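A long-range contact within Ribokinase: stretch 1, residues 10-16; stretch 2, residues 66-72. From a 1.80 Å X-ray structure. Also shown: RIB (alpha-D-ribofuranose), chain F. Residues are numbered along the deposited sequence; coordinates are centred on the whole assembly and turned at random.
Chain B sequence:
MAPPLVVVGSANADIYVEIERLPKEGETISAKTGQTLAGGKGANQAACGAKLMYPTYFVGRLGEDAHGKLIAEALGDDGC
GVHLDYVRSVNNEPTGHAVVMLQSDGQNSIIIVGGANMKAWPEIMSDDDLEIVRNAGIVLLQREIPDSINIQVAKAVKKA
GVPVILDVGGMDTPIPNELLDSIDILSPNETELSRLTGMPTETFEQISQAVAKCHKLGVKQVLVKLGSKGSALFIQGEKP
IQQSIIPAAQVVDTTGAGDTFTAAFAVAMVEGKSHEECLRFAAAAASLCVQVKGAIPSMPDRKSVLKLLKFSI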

# COMPACT_ATOMS: atom_id res chain seq x y z
N SER B 10 -15.96 -0.49 -8.09
CA SER B 10 -14.75 -0.20 -7.32
C SER B 10 -13.43 -0.62 -7.95
O SER B 10 -13.37 -1.59 -8.69
CB SER B 10 -14.85 -0.88 -5.98
OG SER B 10 -15.02 -2.28 -6.16
N ALA B 11 -12.38 0.10 -7.59
CA ALA B 11 -11.01 -0.27 -7.92
C ALA B 11 -10.17 -0.11 -6.66
O ALA B 11 -10.21 0.94 -6.04
CB ALA B 11 -10.46 0.60 -9.06
N ASN B 12 -9.47 -1.17 -6.26
CA ASN B 12 -8.63 -1.21 -5.07
C ASN B 12 -7.22 -1.63 -5.38
O ASN B 12 -7.01 -2.51 -6.21
CB ASN B 12 -9.17 -2.21 -4.03
CG ASN B 12 -10.47 -1.79 -3.41
OD1 ASN B 12 -10.75 -0.61 -3.25
ND2 ASN B 12 -11.27 -2.78 -3.01
N ALA B 13 -6.24 -1.04 -4.69
CA ALA B 13 -4.94 -1.69 -4.61
C ALA B 13 -5.04 -2.67 -3.44
O ALA B 13 -5.39 -2.28 -2.34
CB ALA B 13 -3.82 -0.68 -4.40
N ASP B 14 -4.74 -3.93 -3.70
CA ASP B 14 -4.81 -4.96 -2.68
C ASP B 14 -3.43 -5.15 -2.05
O ASP B 14 -2.52 -5.62 -2.72
CB ASP B 14 -5.32 -6.27 -3.28
CG ASP B 14 -6.82 -6.22 -3.62
OD1 ASP B 14 -7.55 -5.41 -2.99
OD2 ASP B 14 -7.26 -7.00 -4.49
N ILE B 15 -3.30 -4.76 -0.78
CA ILE B 15 -2.02 -4.84 -0.07
C ILE B 15 -1.97 -6.10 0.80
O ILE B 15 -2.49 -6.12 1.92
CB ILE B 15 -1.78 -3.63 0.84
CG1 ILE B 15 -2.10 -2.30 0.13
CG2 ILE B 15 -0.34 -3.63 1.34
CD1 ILE B 15 -1.09 -1.91 -0.87
N TYR B 16 -1.35 -7.15 0.28
CA TYR B 16 -1.24 -8.43 0.98
C TYR B 16 0.02 -8.50 1.81
O TYR B 16 1.11 -8.29 1.29
CB TYR B 16 -1.22 -9.58 -0.02
CG TYR B 16 -2.51 -9.70 -0.79
CD1 TYR B 16 -3.61 -10.32 -0.23
CD2 TYR B 16 -2.62 -9.18 -2.07
CE1 TYR B 16 -4.79 -10.44 -0.92
CE2 TYR B 16 -3.80 -9.29 -2.77
CZ TYR B 16 -4.89 -9.92 -2.19
OH TYR B 16 -6.07 -10.03 -2.89
N ALA B 66 -0.11 6.58 -6.95
CA ALA B 66 0.56 5.41 -7.49
C ALA B 66 -0.37 4.19 -7.57
O ALA B 66 -0.28 3.40 -8.51
CB ALA B 66 1.81 5.08 -6.63
N HIS B 67 -1.24 4.05 -6.58
CA HIS B 67 -2.25 2.97 -6.59
C HIS B 67 -3.22 3.13 -7.77
O HIS B 67 -3.62 2.13 -8.40
CB HIS B 67 -3.03 2.96 -5.28
CG HIS B 67 -2.26 2.44 -4.11
ND1 HIS B 67 -2.63 2.71 -2.81
CD2 HIS B 67 -1.17 1.65 -4.03
CE1 HIS B 67 -1.79 2.12 -1.98
NE2 HIS B 67 -0.90 1.46 -2.69
N GLY B 68 -3.58 4.37 -8.05
CA GLY B 68 -4.43 4.69 -9.19
C GLY B 68 -3.78 4.29 -10.48
O GLY B 68 -4.43 3.74 -11.37
N LYS B 69 -2.49 4.57 -10.60
CA LYS B 69 -1.73 4.22 -11.78
C LYS B 69 -1.60 2.71 -11.97
O LYS B 69 -1.65 2.21 -13.09
CB LYS B 69 -0.33 4.85 -11.72
CG LYS B 69 0.36 4.93 -13.08
CD LYS B 69 0.89 6.35 -13.31
CE LYS B 69 0.85 6.75 -14.78
NZ LYS B 69 1.25 8.17 -14.98
N LEU B 70 -1.41 2.01 -10.86
CA LEU B 70 -1.37 0.55 -10.86
C LEU B 70 -2.63 -0.01 -11.52
O LEU B 70 -2.56 -0.89 -12.38
CB LEU B 70 -1.24 0.04 -9.42
CG LEU B 70 -1.42 -1.44 -9.12
CD1 LEU B 70 -0.29 -2.26 -9.74
CD2 LEU B 70 -1.50 -1.63 -7.60
N ILE B 71 -3.77 0.51 -11.10
CA ILE B 71 -5.05 0.05 -11.63
C ILE B 71 -5.18 0.31 -13.13
O ILE B 71 -5.51 -0.58 -13.90
CB ILE B 71 -6.23 0.76 -10.93
CG1 ILE B 71 -6.16 0.62 -9.41
CG2 ILE B 71 -7.55 0.26 -11.51
CD1 ILE B 71 -6.21 -0.79 -8.91
N ALA B 72 -4.91 1.55 -13.51
CA ALA B 72 -5.02 1.98 -14.89
C ALA B 72 -4.14 1.12 -15.79
O ALA B 72 -4.56 0.69 -16.86
CB ALA B 72 -4.64 3.44 -15.01
O5 RIB F . -13.41 -9.89 -4.93
C5 RIB F . -12.07 -9.49 -4.78
C4 RIB F . -12.01 -8.17 -4.36
O4 RIB F . -12.81 -7.91 -3.11
C3 RIB F . -10.51 -7.94 -3.88
O3 RIB F . -9.69 -7.56 -5.08
C2 RIB F . -10.56 -7.13 -2.93
O2 RIB F . -9.98 -5.80 -3.26
C1 RIB F . -12.16 -6.98 -2.48
O1 RIB F . -12.64 -5.73 -2.82

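Strand 12-16 crosses helix 66-72 nearly at right angles: their N-to-C directions differ by 104° and the axes approach to 8.0 Å. The backbones come nearest where the CA atoms of Ala-13 and His-67 lie 5.7 Å apart; one helical turn on, the CA atoms of Ala-11 and Ile-71 are separated by 7.0 Å. Within the helix, Ile-71 N donates to His-67 O (3.2 Å), so these two residues sit one turn apart and both direct CA-to-CB toward the strand. No hydrogen bond joins the stretches; the contact rests on packing and buries 249 Å² in all. Side chains alternate through the start of the strand and the loop residue just before it: CA-to-CB of Ala-11 and Ala-13 points toward the helix, that of Asn-12 and Asp-14 away. The small methyl of Ala-13 fits against the imidazole of His-67, which chi1 of -73° (m) and chi2 of 160° turn so that one face receives it. Ala-13 CB lies 3.7 Å from the centroid of the His-67 ring, 21° off the normal, a CH-pi contact. Leu-70, with chi1 t and chi2 p, brings CD2 to 4.1 Å from Ala-13 CB, a looser apolar contact. Ile-71 is m at both chi angles: its CG2 meets Ala-11 CB at 3.8 Å, while its CD1 reaches the strand backbone, 3.3 Å from Asn-12 O, a close approach without a hydrogen bond. Ile-15 starts sideways, but m at both chi1 and chi2 carries its CD1 to 3.8 Å from His-67 NE2, oblique to the ring; that nitrogen is hydrogen-bonded elsewhere in the structure. Gly-68 has no side chain, and a CB there would point away from the strand. Asp-14, with chi1 m, turns its carboxylate to the ribose, accepting hydrogen bonds at OD1 from RIB O2 (2.5 Å, very short) and at OD2 from RIB O3 (2.6 Å).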